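Local coordinates for protein purine nucleoside phosphorylase (Thermus thermophilus, PDB 6TK9) that probably catalyses the reversible phosphorolysis of purine nucleosides such as inosine and guanosine, releasing the free base and ribose 1-phosphate, at residues L166-L176 with R262-L271. Residues are numbered along the deposited sequence; the frame is centred on the assembly and turned at random.
Sequences LARKVARRQDL and RYVRGILAEL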
# COMPACT_ATOMS: atom_id res chain seq x y z
N LEU A 166 -8.60 31.06 -2.20
CA LEU A 166 -9.78 31.89 -1.88
C LEU A 166 -10.68 31.14 -0.90
O LEU A 166 -11.14 31.74 0.08
CB LEU A 166 -10.55 32.24 -3.16
CG LEU A 166 -11.72 33.20 -2.94
CD1 LEU A 166 -11.21 34.63 -2.74
CD2 LEU A 166 -12.71 33.14 -4.08
N ALA A 167 -10.94 29.86 -1.19
CA ALA A 167 -11.80 28.98 -0.39
C ALA A 167 -11.21 28.90 1.02
O ALA A 167 -12.01 28.86 1.98
CB ALA A 167 -11.92 27.61 -1.03
N ARG A 168 -9.88 28.90 1.15
CA ARG A 168 -9.18 28.85 2.46
C ARG A 168 -9.34 30.18 3.21
O ARG A 168 -9.69 30.15 4.41
CB ARG A 168 -7.70 28.49 2.29
CG ARG A 168 -7.47 27.01 2.04
CD ARG A 168 -6.17 26.78 1.32
NE ARG A 168 -5.90 25.35 1.24
CZ ARG A 168 -4.88 24.82 0.58
NH1 ARG A 168 -4.02 25.60 -0.05
NH2 ARG A 168 -4.73 23.50 0.56
N LYS A 169 -9.12 31.30 2.52
CA LYS A 169 -9.25 32.67 3.08
C LYS A 169 -10.67 32.84 3.64
O LYS A 169 -10.83 33.29 4.80
CB LYS A 169 -8.89 33.69 2.00
CG LYS A 169 -8.55 35.08 2.52
CD LYS A 169 -7.69 35.88 1.57
CE LYS A 169 -7.57 37.34 1.98
NZ LYS A 169 -8.90 37.99 2.01
N VAL A 170 -11.69 32.45 2.87
CA VAL A 170 -13.10 32.71 3.27
C VAL A 170 -13.44 31.84 4.47
O VAL A 170 -14.22 32.31 5.30
CB VAL A 170 -14.08 32.52 2.10
CG1 VAL A 170 -15.54 32.60 2.55
CG2 VAL A 170 -13.79 33.50 0.98
N ALA A 171 -12.90 30.64 4.59
CA ALA A 171 -13.17 29.74 5.74
C ALA A 171 -12.61 30.37 7.02
O ALA A 171 -13.36 30.47 8.02
CB ALA A 171 -12.58 28.37 5.51
N ARG A 172 -11.34 30.78 6.99
CA ARG A 172 -10.67 31.51 8.11
C ARG A 172 -11.56 32.68 8.54
O ARG A 172 -12.02 32.65 9.69
CB ARG A 172 -9.25 31.91 7.69
CG ARG A 172 -8.32 30.71 7.68
CD ARG A 172 -7.06 30.70 6.82
NE ARG A 172 -6.68 31.87 6.04
CZ ARG A 172 -6.07 31.80 4.84
NH1 ARG A 172 -5.80 30.62 4.29
NH2 ARG A 172 -5.75 32.90 4.18
N ARG A 173 -11.86 33.61 7.62
CA ARG A 173 -12.76 34.78 7.83
C ARG A 173 -14.02 34.35 8.60
O ARG A 173 -14.34 35.01 9.61
CB ARG A 173 -13.06 35.43 6.47
CG ARG A 173 -13.52 36.89 6.52
CD ARG A 173 -15.02 37.08 6.31
NE ARG A 173 -15.76 37.33 7.56
CZ ARG A 173 -17.09 37.30 7.71
NH1 ARG A 173 -17.89 37.02 6.69
NH2 ARG A 173 -17.62 37.53 8.90
N GLN A 174 -14.69 33.26 8.20
CA GLN A 174 -16.02 32.85 8.76
C GLN A 174 -15.83 31.95 10.00
O GLN A 174 -16.84 31.36 10.43
CB GLN A 174 -16.91 32.14 7.72
CG GLN A 174 -17.20 32.99 6.47
CD GLN A 174 -18.20 32.41 5.50
OE1 GLN A 174 -18.49 33.01 4.46
NE2 GLN A 174 -18.78 31.26 5.84
N ASP A 175 -14.62 31.87 10.56
CA ASP A 175 -14.25 30.97 11.70
C ASP A 175 -14.79 29.55 11.42
O ASP A 175 -15.35 28.92 12.35
CB ASP A 175 -14.70 31.56 13.04
CG ASP A 175 -14.00 30.97 14.25
OD1 ASP A 175 -12.74 30.92 14.24
OD2 ASP A 175 -14.70 30.54 15.20
N LEU A 176 -14.58 29.05 10.19
CA LEU A 176 -15.08 27.75 9.67
C LEU A 176 -13.89 26.83 9.37
O LEU A 176 -12.96 27.26 8.66
CB LEU A 176 -15.92 28.07 8.41
CG LEU A 176 -16.71 26.94 7.75
CD1 LEU A 176 -15.90 26.32 6.63
CD2 LEU A 176 -17.16 25.87 8.75
N ARG A 262 -23.84 30.23 3.65
CA ARG A 262 -23.00 31.35 4.17
C ARG A 262 -21.60 31.25 3.56
O ARG A 262 -20.99 32.32 3.31
CB ARG A 262 -22.95 31.35 5.69
CG ARG A 262 -22.39 32.64 6.27
CD ARG A 262 -22.07 32.54 7.75
NE ARG A 262 -21.13 33.59 8.10
CZ ARG A 262 -20.24 33.53 9.09
NH1 ARG A 262 -20.15 32.46 9.87
NH2 ARG A 262 -19.42 34.55 9.29
N TYR A 263 -21.11 30.03 3.33
CA TYR A 263 -19.74 29.78 2.81
C TYR A 263 -19.75 30.08 1.31
O TYR A 263 -18.89 30.85 0.83
CB TYR A 263 -19.23 28.39 3.22
CG TYR A 263 -17.83 28.09 2.74
CD1 TYR A 263 -16.74 28.81 3.19
CD2 TYR A 263 -17.60 27.09 1.81
CE1 TYR A 263 -15.46 28.57 2.72
CE2 TYR A 263 -16.32 26.81 1.35
CZ TYR A 263 -15.24 27.55 1.80
OH TYR A 263 -14.00 27.29 1.31
N VAL A 264 -20.73 29.53 0.57
CA VAL A 264 -20.78 29.68 -0.91
C VAL A 264 -20.86 31.18 -1.22
O VAL A 264 -20.10 31.66 -2.09
CB VAL A 264 -21.95 28.91 -1.54
CG1 VAL A 264 -22.09 29.24 -3.02
CG2 VAL A 264 -21.81 27.40 -1.35
N ARG A 265 -21.74 31.87 -0.48
CA ARG A 265 -21.95 33.35 -0.60
C ARG A 265 -20.61 34.06 -0.34
O ARG A 265 -20.25 34.92 -1.17
CB ARG A 265 -23.02 33.84 0.38
CG ARG A 265 -24.46 33.54 -0.03
CD ARG A 265 -25.39 33.83 1.14
NE ARG A 265 -26.79 33.65 0.78
CZ ARG A 265 -27.49 34.48 0.03
NH1 ARG A 265 -26.94 35.58 -0.48
NH2 ARG A 265 -28.76 34.22 -0.23
N GLY A 266 -19.92 33.70 0.74
CA GLY A 266 -18.58 34.23 1.09
C GLY A 266 -17.64 34.20 -0.11
O GLY A 266 -17.05 35.25 -0.43
N ILE A 267 -17.55 33.05 -0.77
CA ILE A 267 -16.70 32.83 -1.98
C ILE A 267 -17.22 33.70 -3.13
O ILE A 267 -16.42 34.48 -3.68
CB ILE A 267 -16.69 31.33 -2.33
CG1 ILE A 267 -15.91 30.53 -1.28
CG2 ILE A 267 -16.16 31.10 -3.74
CD1 ILE A 267 -16.34 29.09 -1.14
N LEU A 268 -18.50 33.56 -3.50
CA LEU A 268 -19.16 34.37 -4.56
C LEU A 268 -18.79 35.85 -4.43
O LEU A 268 -18.61 36.50 -5.48
CB LEU A 268 -20.69 34.23 -4.47
CG LEU A 268 -21.36 33.55 -5.66
CD1 LEU A 268 -20.81 32.16 -5.89
CD2 LEU A 268 -22.86 33.47 -5.43
N ALA A 269 -18.72 36.39 -3.21
CA ALA A 269 -18.57 37.85 -2.98
C ALA A 269 -17.18 38.30 -3.44
O ALA A 269 -17.06 39.47 -3.80
CB ALA A 269 -18.80 38.18 -1.54
N GLU A 270 -16.20 37.39 -3.47
CA GLU A 270 -14.78 37.73 -3.76
C GLU A 270 -14.45 37.49 -5.24
O GLU A 270 -13.35 37.89 -5.63
CB GLU A 270 -13.84 36.92 -2.87
CG GLU A 270 -14.23 36.89 -1.39
CD GLU A 270 -13.92 38.14 -0.57
OE1 GLU A 270 -14.45 39.23 -0.90
OE2 GLU A 270 -13.16 38.02 0.41
N LEU A 271 -15.36 36.91 -6.04
CA LEU A 271 -15.15 36.49 -7.46
C LEU A 271 -15.52 37.63 -8.43
O LEU A 271 -15.00 37.72 -9.57
CB LEU A 271 -16.00 35.25 -7.77
CG LEU A 271 -15.60 33.96 -7.06
CD1 LEU A 271 -16.51 32.80 -7.46
CD2 LEU A 271 -14.14 33.63 -7.33
OXT LEU A 271 -16.36 38.47 -8.11
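Val170 packs as a knob into a hole formed by Tyr263, Gly266, Ile267 and Glu270, joining helices 161-173 and 257-270, which both pack on strands of the mixed sheet of the phosphorylase-superfamily fold. The segment axes approach to 9.4 Å at 123°, and the closest CA pair, Val170 with Gly266, is 6.1 Å apart. Glycine's bare backbone permits this: Val170 CG1, set anti to its own N (chi1 172°), lies 3.7 Å from Gly266 CA. The buried side, facing the sheet, is tight. There the Tyr263 ring, which also touches Leu229 of strand 225-235, reaches between the helices with Ala167 O and Ala171 N at its edge and Ile267 CD1 over one face. At the partly open end, Leu166 splits its branches, CD1 meeting Glu270 CB at 3.5 Å and CD2 meeting Leu271 CD2 at 3.6 Å. Nearby, Lys169 NZ and Glu270 OE2 stay 4.6 Å apart, beyond a salt bridge. The solvent side is looser and polar. The exposed Arg262 guanidinium stacks on the buried Gln174 side chain, the flat groups 11° apart, while Arg173 NH2 comes to 3.5 Å from Arg262 NH2, two like charges at the solvent-facing edge of the contact. Inside, Tyr263 OH donates to Ala167 O at 2.6 Å from above the carbonyl plane, opposite the face used by Ala171 N.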